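Local coordinates for protein NADPH-dependent aldehyde reductase YqhD (Escherichia coli, PDB 4QGS) that reduces a broad range of short-chain aldehydes to alcohols with NADPH, using one zinc ion per subunit, and works as a homodimer, at residues G202-F207 against E346-P351; N343-E346 against P351-L354; E35-D40 against K66-L71. All coordinates share one frame; numbering follows the deposited sequence. Where two conformers were deposited one is given.

Contact 1: G202-F207 against E346-P351; sequences GVVDAF and EQLGVP. With ZN (zinc ion), chain B.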
ATOM      1  N   GLY A 202      -5.736   7.479  -0.481  1.00 17.01           N
ATOM      2  CA  GLY A 202      -5.843   6.112  -0.982  1.00 15.89           C
ATOM      3  C   GLY A 202      -5.878   6.072  -2.493  1.00 16.84           C
ATOM      4  O   GLY A 202      -5.255   5.195  -3.121  1.00 15.60           O
ATOM      5  N   VAL A 203      -6.617   7.001  -3.089  1.00 14.10           N
ATOM      6  CA  VAL A 203      -6.699   7.072  -4.542  1.00 15.72           C
ATOM      7  C   VAL A 203      -5.327   7.402  -5.141  1.00 16.65           C
ATOM      8  O   VAL A 203      -4.881   6.763  -6.093  1.00 14.94           O
ATOM      9  CB  VAL A 203      -7.752   8.101  -4.993  1.00 15.87           C
ATOM     10  CG1 VAL A 203      -7.624   8.380  -6.490  1.00 17.32           C
ATOM     11  CG2 VAL A 203      -9.139   7.577  -4.659  1.00 15.22           C
ATOM     12  N   VAL A 204      -4.644   8.390  -4.574  1.00 14.26           N
ATOM     13  CA  VAL A 204      -3.322   8.755  -5.070  1.00 13.96           C
ATOM     14  C   VAL A 204      -2.322   7.608  -4.916  1.00 17.04           C
ATOM     15  O   VAL A 204      -1.565   7.297  -5.844  1.00 16.52           O
ATOM     16  CB  VAL A 204      -2.790  10.005  -4.346  1.00 12.50           C
ATOM     17  CG1 VAL A 204      -1.322  10.242  -4.719  1.00 15.58           C
ATOM     18  CG2 VAL A 204      -3.624  11.212  -4.730  1.00 14.88           C
ATOM     19  N   ASP A 205      -2.337   6.949  -3.763  1.00 16.21           N
ATOM     20  CA  ASP A 205      -1.375   5.879  -3.503  1.00 14.85           C
ATOM     21  C   ASP A 205      -1.612   4.714  -4.470  1.00 15.33           C
ATOM     22  O   ASP A 205      -0.658   4.185  -5.067  1.00 16.55           O
ATOM     23  CB  ASP A 205      -1.478   5.415  -2.055  1.00 18.60           C
ATOM     24  CG  ASP A 205      -0.387   4.406  -1.671  1.00 19.70           C
ATOM     25  OD1 ASP A 205       0.803   4.546  -2.072  1.00 19.65           O
ATOM     26  OD2 ASP A 205      -0.742   3.454  -0.944  1.00 32.97           O
ATOM     27  N   ALA A 206      -2.877   4.343  -4.663  1.00 14.94           N
ATOM     28  CA  ALA A 206      -3.186   3.295  -5.657  1.00 16.25           C
ATOM     29  C   ALA A 206      -2.715   3.686  -7.066  1.00 16.38           C
ATOM     30  O   ALA A 206      -2.146   2.866  -7.802  1.00 16.41           O
ATOM     31  CB  ALA A 206      -4.683   2.993  -5.661  1.00 15.02           C
ATOM     32  N   PHE A 207      -2.945   4.940  -7.436  1.00 15.21           N
ATOM     33  CA  PHE A 207      -2.579   5.449  -8.751  1.00 16.17           C
ATOM     34  C   PHE A 207      -1.071   5.333  -8.933  1.00 16.82           C
ATOM     35  O   PHE A 207      -0.576   4.845  -9.962  1.00 16.04           O
ATOM     36  CB  PHE A 207      -3.048   6.906  -8.895  1.00 14.22           C
ATOM     37  CG  PHE A 207      -2.946   7.465 -10.301  1.00 15.80           C
ATOM     38  CD1 PHE A 207      -4.069   7.545 -11.113  1.00 18.16           C
ATOM     39  CD2 PHE A 207      -1.731   7.933 -10.796  1.00 14.82           C
ATOM     40  CE1 PHE A 207      -3.994   8.087 -12.392  1.00 20.04           C
ATOM     41  CE2 PHE A 207      -1.648   8.470 -12.086  1.00 17.51           C
ATOM     42  CZ  PHE A 207      -2.774   8.544 -12.880  1.00 18.59           C
ATOM     43  N   GLU A 346      -4.141  17.341  -7.587  1.00 16.99           N
ATOM     44  CA  GLU A 346      -4.571  18.585  -6.943  1.00 19.74           C
ATOM     45  C   GLU A 346      -6.082  18.665  -6.763  1.00 20.31           C
ATOM     46  O   GLU A 346      -6.552  19.127  -5.715  1.00 19.23           O
ATOM     47  CB  GLU A 346      -4.054  19.783  -7.729  1.00 19.85           C
ATOM     48  CG  GLU A 346      -2.551  19.668  -7.894  1.00 21.28           C
ATOM     49  CD  GLU A 346      -1.819  20.953  -8.065  1.00 38.54           C
ATOM     50  OE1 GLU A 346      -1.039  21.301  -7.141  1.00 38.48           O
ATOM     51  OE2 GLU A 346      -1.991  21.583  -9.132  1.00 41.21           O
ATOM     52  N   GLN A 347      -6.841  18.195  -7.752  1.00 19.71           N
ATOM     53  CA  GLN A 347      -8.306  18.228  -7.657  1.00 20.73           C
ATOM     54  C   GLN A 347      -8.847  17.230  -6.639  1.00 21.41           C
ATOM     55  O   GLN A 347      -9.965  17.389  -6.146  1.00 20.97           O
ATOM     56  CB  GLN A 347      -8.942  17.978  -9.026  1.00 25.48           C
ATOM     57  CG  GLN A 347      -8.668  19.070 -10.060  1.00 30.36           C
ATOM     58  CD  GLN A 347      -9.019  20.466  -9.579  1.00 39.98           C
ATOM     59  OE1 GLN A 347      -9.968  20.664  -8.816  1.00 42.66           O
ATOM     60  NE2 GLN A 347      -8.240  21.449 -10.022  1.00 47.69           N
ATOM     61  N   LEU A 348      -8.058  16.204  -6.316  1.00 17.45           N
ATOM     62  CA  LEU A 348      -8.385  15.316  -5.204  1.00 17.85           C
ATOM     63  C   LEU A 348      -8.095  15.960  -3.849  1.00 16.69           C
ATOM     64  O   LEU A 348      -8.422  15.393  -2.809  1.00 21.12           O
ATOM     65  CB  LEU A 348      -7.601  14.002  -5.309  1.00 20.47           C
ATOM     66  CG  LEU A 348      -7.981  13.058  -6.448  1.00 17.91           C
ATOM     67  CD1 LEU A 348      -6.960  11.918  -6.500  1.00 17.33           C
ATOM     68  CD2 LEU A 348      -9.407  12.516  -6.289  1.00 20.30           C
ATOM     69  N   GLY A 349      -7.467  17.133  -3.867  1.00 19.27           N
ATOM     70  CA  GLY A 349      -7.112  17.816  -2.631  1.00 18.50           C
ATOM     71  C   GLY A 349      -5.724  17.469  -2.127  1.00 19.43           C
ATOM     72  O   GLY A 349      -5.413  17.686  -0.955  1.00 22.15           O
ATOM     73  N   VAL A 350      -4.876  16.942  -3.012  1.00 15.09           N
ATOM     74  CA  VAL A 350      -3.511  16.554  -2.655  1.00 18.55           C
ATOM     75  C   VAL A 350      -2.486  17.379  -3.438  1.00 19.06           C
ATOM     76  O   VAL A 350      -2.146  17.042  -4.570  1.00 19.80           O
ATOM     77  CB  VAL A 350      -3.231  15.049  -2.924  1.00 16.78           C
ATOM     78  CG1 VAL A 350      -1.903  14.644  -2.288  1.00 19.31           C
ATOM     79  CG2 VAL A 350      -4.377  14.177  -2.392  1.00 18.59           C
ATOM     80  N   PRO A 351      -2.001  18.474  -2.840  1.00 18.90           N
ATOM     81  CA  PRO A 351      -1.067  19.401  -3.497  1.00 19.85           C
ATOM     82  C   PRO A 351       0.240  18.755  -3.932  1.00 18.82           C
ATOM     83  O   PRO A 351       0.709  17.803  -3.302  1.00 21.02           O
ATOM     84  CB  PRO A 351      -0.804  20.460  -2.410  1.00 18.70           C
ATOM     85  CG  PRO A 351      -2.002  20.416  -1.552  1.00 22.74           C
ATOM     86  CD  PRO A 351      -2.435  18.972  -1.523  1.00 19.37           C
TER
HETATM   87 ZN    ZN B 401       2.507   3.438  -1.421  1.00 22.30          ZN
HETATM   88  O   HOH W   1       3.696   2.133  -0.292  1.00 26.32           O
HETATM   89  O   HOH W   2       1.172   2.491  -0.023  1.00 27.91           O
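Val204, in the middle of helix 196-211, lies nearest to Val350, just beyond the end of helix 330-347, with 8.2 Å between their CA atoms. No hydrogen bond crosses between the segments. They meet through four buried aliphatic side chains. Leu348 is the shared partner on one side. Leu348 CD1 sits 3.6 Å from Val203 CG1, where the two side chains stand nearly perpendicular. Leu348 CD1 also lies 3.8 Å from Val204 CG2, and here the two chains run antiparallel alongside each other. CG2 of Val204 also meets CG2 of Val350 at 3.9 Å. CG1 of Val204 is anti to the backbone N (chi1 171°), which turns CG2 to the side where it can touch both Leu348 and Val350. The turn that presents Leu348 and Val350 is a Schellman motif. Gly349 has positive phi (91°), and its N bonds to Glu346 O at 2.9 Å. Val204 also touches Ala293 of helix 292-306, and Leu348 touches Leu243 of helix 222-244. The residue after Val204, Asp205, points elsewhere and binds the zinc ion through OD1 at 2.1 Å. His209, His278 and His292 also bind the metal, as do two waters. The contact thus packs a capped helix end behind the metal-bearing helix, in the helical C-terminal half of an iron-containing alcohol dehydrogenase fold whose catalytic metal here is zinc.

Contact 2: N343-E346 against P351-L354; sequences NFFE and PTHL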
ATOM      1  N   ASN A 343      -2.723  17.801 -12.140  1.00 18.28           N
ATOM      2  CA  ASN A 343      -4.048  18.357 -11.920  1.00 18.95           C
ATOM      3  C   ASN A 343      -4.996  17.368 -11.245  1.00 20.09           C
ATOM      4  O   ASN A 343      -5.779  17.745 -10.373  1.00 20.02           O
ATOM      5  CB  ASN A 343      -4.654  18.839 -13.237  1.00 20.52           C
ATOM      6  CG  ASN A 343      -6.041  19.420 -13.049  1.00 23.63           C
ATOM      7  OD1 ASN A 343      -6.191  20.518 -12.491  1.00 25.98           O
ATOM      8  ND2 ASN A 343      -7.057  18.693 -13.487  1.00 22.80           N
ATOM      9  N   PHE A 344      -4.919  16.098 -11.645  1.00 17.75           N
ATOM     10  CA  PHE A 344      -5.747  15.057 -11.042  1.00 18.44           C
ATOM     11  C   PHE A 344      -5.491  14.993  -9.526  1.00 16.98           C
ATOM     12  O   PHE A 344      -6.430  14.998  -8.728  1.00 17.30           O
ATOM     13  CB  PHE A 344      -5.473  13.702 -11.721  1.00 15.81           C
ATOM     14  CG  PHE A 344      -6.193  12.536 -11.093  1.00 17.78           C
ATOM     15  CD1 PHE A 344      -7.581  12.472 -11.102  1.00 18.03           C
ATOM     16  CD2 PHE A 344      -5.479  11.493 -10.515  1.00 17.09           C
ATOM     17  CE1 PHE A 344      -8.248  11.396 -10.528  1.00 18.35           C
ATOM     18  CE2 PHE A 344      -6.142  10.419  -9.935  1.00 19.51           C
ATOM     19  CZ  PHE A 344      -7.525  10.376  -9.939  1.00 18.73           C
ATOM     20  N   PHE A 345      -4.222  14.954  -9.133  1.00 16.60           N
ATOM     21  CA  PHE A 345      -3.857  14.925  -7.711  1.00 16.81           C
ATOM     22  C   PHE A 345      -4.369  16.177  -6.987  1.00 17.08           C
ATOM     23  O   PHE A 345      -4.987  16.093  -5.909  1.00 17.29           O
ATOM     24  CB  PHE A 345      -2.345  14.816  -7.538  1.00 15.40           C
ATOM     25  CG  PHE A 345      -1.752  13.509  -8.031  1.00 15.35           C
ATOM     26  CD1 PHE A 345      -2.553  12.414  -8.291  1.00 17.23           C
ATOM     27  CD2 PHE A 345      -0.381  13.393  -8.190  1.00 18.62           C
ATOM     28  CE1 PHE A 345      -1.992  11.205  -8.738  1.00 15.92           C
ATOM     29  CE2 PHE A 345       0.195  12.211  -8.634  1.00 17.22           C
ATOM     30  CZ  PHE A 345      -0.619  11.109  -8.914  1.00 13.67           C
ATOM     31  N   GLU A 346      -4.141  17.341  -7.587  1.00 16.99           N
ATOM     32  CA  GLU A 346      -4.571  18.585  -6.943  1.00 19.74           C
ATOM     33  C   GLU A 346      -6.082  18.665  -6.763  1.00 20.31           C
ATOM     34  O   GLU A 346      -6.552  19.127  -5.715  1.00 19.23           O
ATOM     35  CB  GLU A 346      -4.054  19.783  -7.729  1.00 19.85           C
ATOM     36  CG  GLU A 346      -2.551  19.668  -7.894  1.00 21.28           C
ATOM     37  CD  GLU A 346      -1.819  20.953  -8.065  1.00 38.54           C
ATOM     38  OE1 GLU A 346      -1.039  21.301  -7.141  1.00 38.48           O
ATOM     39  OE2 GLU A 346      -1.991  21.583  -9.132  1.00 41.21           O
ATOM     40  N   PRO A 351      -2.001  18.474  -2.840  1.00 18.90           N
ATOM     41  CA  PRO A 351      -1.067  19.401  -3.497  1.00 19.85           C
ATOM     42  C   PRO A 351       0.240  18.755  -3.932  1.00 18.82           C
ATOM     43  O   PRO A 351       0.709  17.803  -3.302  1.00 21.02           O
ATOM     44  CB  PRO A 351      -0.804  20.460  -2.410  1.00 18.70           C
ATOM     45  CG  PRO A 351      -2.002  20.416  -1.552  1.00 22.74           C
ATOM     46  CD  PRO A 351      -2.435  18.972  -1.523  1.00 19.37           C
ATOM     47  N   THR A 352       0.851  19.294  -4.980  1.00 16.79           N
ATOM     48  CA  THR A 352       1.994  18.621  -5.592  1.00 16.14           C
ATOM     49  C   THR A 352       3.327  19.374  -5.559  1.00 19.20           C
ATOM     50  O   THR A 352       4.259  18.979  -6.230  1.00 18.02           O
ATOM     51  CB  THR A 352       1.681  18.281  -7.063  1.00 20.96           C
ATOM     52  OG1 THR A 352       1.465  19.495  -7.790  1.00 20.91           O
ATOM     53  CG2 THR A 352       0.431  17.394  -7.162  1.00 21.90           C
ATOM     54  N   HIS A 353       3.436  20.442  -4.769  1.00 19.30           N
ATOM     55  CA  HIS A 353       4.716  21.126  -4.601  1.00 17.67           C
ATOM     56  C   HIS A 353       5.098  21.225  -3.122  1.00 17.40           C
ATOM     57  O   HIS A 353       4.221  21.345  -2.262  1.00 17.09           O
ATOM     58  CB  HIS A 353       4.670  22.537  -5.222  1.00 18.82           C
ATOM     59  CG  HIS A 353       4.444  22.544  -6.706  1.00 22.56           C
ATOM     60  ND1 HIS A 353       3.193  22.676  -7.270  1.00 28.31           N
ATOM     61  CD2 HIS A 353       5.312  22.431  -7.741  1.00 29.79           C
ATOM     62  CE1 HIS A 353       3.298  22.639  -8.586  1.00 26.37           C
ATOM     63  NE2 HIS A 353       4.574  22.493  -8.899  1.00 29.04           N
ATOM     64  N   LEU A 354       6.400  21.182  -2.836  1.00 16.37           N
ATOM     65  CA  LEU A 354       6.888  21.290  -1.461  1.00 17.56           C
ATOM     66  C   LEU A 354       6.373  22.571  -0.818  1.00 17.17           C
ATOM     67  O   LEU A 354       5.977  22.568   0.341  1.00 17.47           O
ATOM     68  CB  LEU A 354       8.420  21.253  -1.409  1.00 15.51           C
ATOM     69  CG  LEU A 354       9.032  19.895  -1.766  1.00 16.26           C
ATOM     70  CD1 LEU A 354      10.550  20.012  -1.924  1.00 15.88           C
ATOM     71  CD2 LEU A 354       8.699  18.889  -0.687  1.00 19.00           C
TER
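Glu346 and Thr352 face each other across the Schellman-capped end of helix 330-347, where the chain leaves the helix and folds back beside its last turn. The CA atoms of Glu346 and Pro351 are 5.0 Å apart. The Glu346 side chain starts with CG beside the backbone N (chi1 -54°) and runs on extended, lying roughly square to the side chain of Thr352. This carries Glu346 OE1 to 3.2 Å from Thr352 OG1. The hydroxyl donates to that oxygen in a weak hydrogen bond. Its stronger partner is Arg342, whose NH2 is hydrogen-bonded to OG1. One hydroxyl therefore joins the acid to a basic residue one helical turn earlier. Thr352 holds OG1 between its backbone N and carbonyl carbon (chi1 63°). Its methyl, CG2, then turns to the apolar side. Thr352 CG2 lies 3.8 Å from Phe345 CB and also 3.8 Å from Glu346 CG, wedged at the root of both side chains. It reaches the Phe345 ring at the edge, near the ring plane. The rest of that ring enters the helical core, touching Ala297 and Leu300 of helix 292-306, and Val204 and Val208 of helix 196-211. Thr352 is buried, whereas Glu346 is partly exposed. The loop has further ties of its own, as Pro351 O is hydrogen-bonded to Tyr357 OH and His353 N to Asp356 OD2. If the imidazole of His353 were charged, it would probably help to stabilise the acid, although His353 ND1 stays 4.5 Å from Glu346 OE1.

Contact 3: E35-D40 against K66-L71; sequences EQIPHD and KGMDVL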
ATOM      1  N   GLU A  35     -17.722 -19.089   7.828  1.00 18.02           N
ATOM      2  CA  GLU A  35     -17.459 -20.392   7.226  1.00 19.18           C
ATOM      3  C   GLU A  35     -15.981 -20.589   6.888  1.00 19.74           C
ATOM      4  O   GLU A  35     -15.532 -21.717   6.663  1.00 23.10           O
ATOM      5  CB  GLU A  35     -18.337 -20.589   5.985  1.00 26.00           C
ATOM      6  CG  GLU A  35     -18.061 -19.657   4.830  1.00 31.49           C
ATOM      7  CD  GLU A  35     -19.095 -19.781   3.722  1.00 28.58           C
ATOM      8  OE1 GLU A  35     -19.924 -18.857   3.563  1.00 37.63           O
ATOM      9  OE2 GLU A  35     -19.077 -20.802   3.010  1.00 36.41           O
ATOM     10  N   GLN A  36     -15.211 -19.502   6.890  1.00 18.19           N
ATOM     11  CA  GLN A  36     -13.781 -19.604   6.572  1.00 19.36           C
ATOM     12  C   GLN A  36     -12.928 -20.039   7.763  1.00 21.66           C
ATOM     13  O   GLN A  36     -11.754 -20.383   7.616  1.00 25.08           O
ATOM     14  CB  GLN A  36     -13.254 -18.267   6.046  1.00 20.35           C
ATOM     15  CG  GLN A  36     -14.042 -17.678   4.904  1.00 20.65           C
ATOM     16  CD  GLN A  36     -13.976 -18.502   3.642  1.00 24.72           C
ATOM     17  OE1 GLN A  36     -12.952 -19.113   3.335  1.00 30.36           O
ATOM     18  NE2 GLN A  36     -15.069 -18.520   2.899  1.00 29.86           N
ATOM     19  N   ILE A  37     -13.515 -20.020   8.947  1.00 19.13           N
ATOM     20  CA  ILE A  37     -12.765 -20.292  10.164  1.00 19.91           C
ATOM     21  C   ILE A  37     -13.341 -21.542  10.808  1.00 24.60           C
ATOM     22  O   ILE A  37     -14.561 -21.657  10.921  1.00 21.94           O
ATOM     23  CB  ILE A  37     -12.841 -19.105  11.143  1.00 22.44           C
ATOM     24  CG1 ILE A  37     -12.259 -17.842  10.505  1.00 20.20           C
ATOM     25  CG2 ILE A  37     -12.145 -19.412  12.456  1.00 24.70           C
ATOM     26  CD1 ILE A  37     -12.410 -16.630  11.386  1.00 19.97           C
ATOM     27  N   PRO A  38     -12.473 -22.485  11.202  1.00 26.06           N
ATOM     28  CA  PRO A  38     -12.915 -23.732  11.840  1.00 28.10           C
ATOM     29  C   PRO A  38     -13.845 -23.459  13.011  1.00 24.58           C
ATOM     30  O   PRO A  38     -13.595 -22.541  13.779  1.00 22.16           O
ATOM     31  CB  PRO A  38     -11.604 -24.364  12.302  1.00 28.41           C
ATOM     32  CG  PRO A  38     -10.628 -23.923  11.263  1.00 29.77           C
ATOM     33  CD  PRO A  38     -11.024 -22.503  10.930  1.00 25.02           C
ATOM     34  N   HIS A  39     -14.919 -24.235  13.128  1.00 25.22           N
ATOM     35  CA  HIS A  39     -15.917 -23.972  14.155  1.00 25.28           C
ATOM     36  C   HIS A  39     -15.317 -24.020  15.561  1.00 25.57           C
ATOM     37  O   HIS A  39     -15.828 -23.378  16.472  1.00 26.16           O
ATOM     38  CB  HIS A  39     -17.072 -24.973  14.041  1.00 24.10           C
ATOM     39  CG  HIS A  39     -16.693 -26.370  14.412  1.00 24.40           C
ATOM     40  ND1 HIS A  39     -16.244 -27.292  13.489  1.00 31.55           N
ATOM     41  CD2 HIS A  39     -16.691 -27.005  15.609  1.00 32.07           C
ATOM     42  CE1 HIS A  39     -15.984 -28.433  14.101  1.00 33.76           C
ATOM     43  NE2 HIS A  39     -16.243 -28.284  15.388  1.00 29.18           N
ATOM     44  N   ASP A  40     -14.234 -24.780  15.727  1.00 25.09           N
ATOM     45  CA  ASP A  40     -13.623 -24.956  17.041  1.00 27.97           C
ATOM     46  C   ASP A  40     -12.316 -24.190  17.176  1.00 32.91           C
ATOM     47  O   ASP A  40     -11.522 -24.451  18.079  1.00 28.79           O
ATOM     48  CB  ASP A  40     -13.375 -26.439  17.319  1.00 34.00           C
ATOM     49  CG  ASP A  40     -12.517 -27.100  16.258  1.00 34.53           C
ATOM     50  OD1 ASP A  40     -12.016 -28.216  16.521  1.00 42.91           O
ATOM     51  OD2 ASP A  40     -12.345 -26.525  15.159  1.00 34.70           O
ATOM     52  N   LYS A  66     -20.330 -15.134  16.527  1.00 21.43           N
ATOM     53  CA  LYS A  66     -20.949 -15.355  17.826  1.00 24.25           C
ATOM     54  C   LYS A  66     -21.072 -16.850  18.120  1.00 21.55           C
ATOM     55  O   LYS A  66     -21.507 -17.618  17.268  1.00 21.14           O
ATOM     56  CB  LYS A  66     -22.310 -14.679  17.875  1.00 24.24           C
ATOM     57  CG  LYS A  66     -22.851 -14.514  19.263  1.00 32.03           C
ATOM     58  CD  LYS A  66     -24.236 -13.945  19.211  1.00 36.66           C
ATOM     59  CE  LYS A  66     -25.003 -14.406  20.415  1.00 42.91           C
ATOM     60  NZ  LYS A  66     -24.392 -13.924  21.689  1.00 52.01           N
ATOM     61  N   GLY A  67     -20.668 -17.254  19.321  1.00 20.75           N
ATOM     62  CA  GLY A  67     -20.722 -18.653  19.701  1.00 20.80           C
ATOM     63  C   GLY A  67     -19.377 -19.337  19.557  1.00 23.15           C
ATOM     64  O   GLY A  67     -19.144 -20.411  20.108  1.00 22.58           O
ATOM     65  N   MET A  68     -18.484 -18.715  18.795  1.00 22.22           N
ATOM     66  CA  MET A  68     -17.139 -19.243  18.655  1.00 20.90           C
ATOM     67  C   MET A  68     -16.230 -18.684  19.741  1.00 21.02           C
ATOM     68  O   MET A  68     -16.559 -17.704  20.420  1.00 26.27           O
ATOM     69  CB  MET A  68     -16.591 -18.933  17.258  1.00 19.22           C
ATOM     70  CG  MET A  68     -17.398 -19.648  16.172  1.00 23.34           C
ATOM     71  SD  MET A  68     -16.954 -19.249  14.476  1.00 24.34           S
ATOM     72  CE  MET A  68     -15.219 -19.682  14.470  1.00 24.38           C
ATOM     73  N   ASP A  69     -15.080 -19.323  19.901  1.00 24.34           N
ATOM     74  CA  ASP A  69     -14.115 -18.983  20.935  1.00 25.30           C
ATOM     75  C   ASP A  69     -13.256 -17.813  20.451  1.00 26.44           C
ATOM     76  O   ASP A  69     -12.267 -18.015  19.743  1.00 27.05           O
ATOM     77  CB  ASP A  69     -13.275 -20.224  21.253  1.00 30.08           C
ATOM     78  CG  ASP A  69     -12.367 -20.039  22.448  1.00 35.46           C
ATOM     79  OD1 ASP A  69     -12.445 -18.999  23.126  1.00 36.77           O
ATOM     80  OD2 ASP A  69     -11.589 -20.971  22.721  1.00 41.52           O
ATOM     81  N   VAL A  70     -13.654 -16.601  20.816  1.00 28.45           N
ATOM     82  CA  VAL A  70     -13.021 -15.393  20.300  0.66 27.68           C
ATOM     83  C   VAL A  70     -12.352 -14.549  21.390  1.00 29.82           C
ATOM     84  O   VAL A  70     -12.943 -14.282  22.446  1.00 30.29           O
ATOM     85  CB  VAL A  70     -14.051 -14.519  19.550  0.66 27.06           C
ATOM     86  CG1 VAL A  70     -13.409 -13.234  19.055  0.66 23.98           C
ATOM     87  CG2 VAL A  70     -14.672 -15.300  18.394  0.66 27.70           C
ATOM     88  N   LEU A  71     -11.109 -14.136  21.128  1.00 26.87           N
ATOM     89  CA  LEU A  71     -10.354 -13.239  22.004  1.00 29.40           C
ATOM     90  C   LEU A  71     -10.011 -11.974  21.222  1.00 31.56           C
ATOM     91  O   LEU A  71     -10.098 -11.965  19.990  1.00 26.77           O
ATOM     92  CB  LEU A  71      -9.071 -13.904  22.511  1.00 31.78           C
ATOM     93  CG  LEU A  71      -9.096 -14.915  23.662  1.00 41.76           C
ATOM     94  CD1 LEU A  71     -10.071 -16.051  23.411  1.00 47.34           C
ATOM     95  CD2 LEU A  71      -7.692 -15.464  23.882  1.00 47.35           C
TER
HETATM   96  O   HOH W   3     -14.590 -21.697  18.157  1.00 24.99           O
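Met68 reaches across to the side chain of Ile37 and to the carbonyl oxygens of Pro38 and His39, and it has far more surface buried here than any other residue of the two segments. The CA atoms of Met68 and His39 are 6.6 Å apart. The thioether chain is straight as far as SD (chi2 175°) and then bends at its last torsion (chi3 57°). That bend brings Met68 CE to 3.7 Å from Ile37 CG2, the two side chains crossing at a slant. Met68 CE also lies 3.4 Å from the carbonyl O of Pro38. Nearer the root of the side chain, Met68 CG is 4.1 Å from His39 O. His39 takes part through its backbone, since its imidazole is directed off to the far side. One face of that ring has Asp40 OD2 of its own loop above its centre. No direct hydrogen bond joins the segments, but a water does. Water 3 donates to His39 O at 2.7 Å and accepts from Asp69 N at 3.0 Å. It thus serves two backbone groups just beside the methionine. Several residues here, Met68, Ile37 and His39 among them, also touch a crystal neighbour. Ile37 is buried, and its side chain packs on Val43 of strand 42-46 and Phe183 of strand 183-186. Asp69 makes a salt bridge to Arg42, while Lys66 O is hydrogen-bonded to Arg34. The contact thus lies at one margin of the parallel sheet, where the loop leading into strand 42-46 meets the start of the neighbouring outermost strand, 69-73.

From the N terminus, contact 3 comes first. It closes a loop of 25 residues holding strand 42-46 and helices 51-55 and 57-64, which lead into strand 69-73 in a beta-alpha-beta crossover within the parallel sheet. Contact 1 opens much later and spans 138 mostly helical residues, bringing helix 196-211 to the end of helix 330-347. Contact 2 is a short return on that same end and shares Glu346 and Pro351 with contact 1. The two touch, with Phe345 packed on Val204 and Phe207, and Phe344 on Phe207, and their centres are 8 Å apart. Contact 3 neither nests with nor crosses them; its centre is 39 Å from that of contact 1.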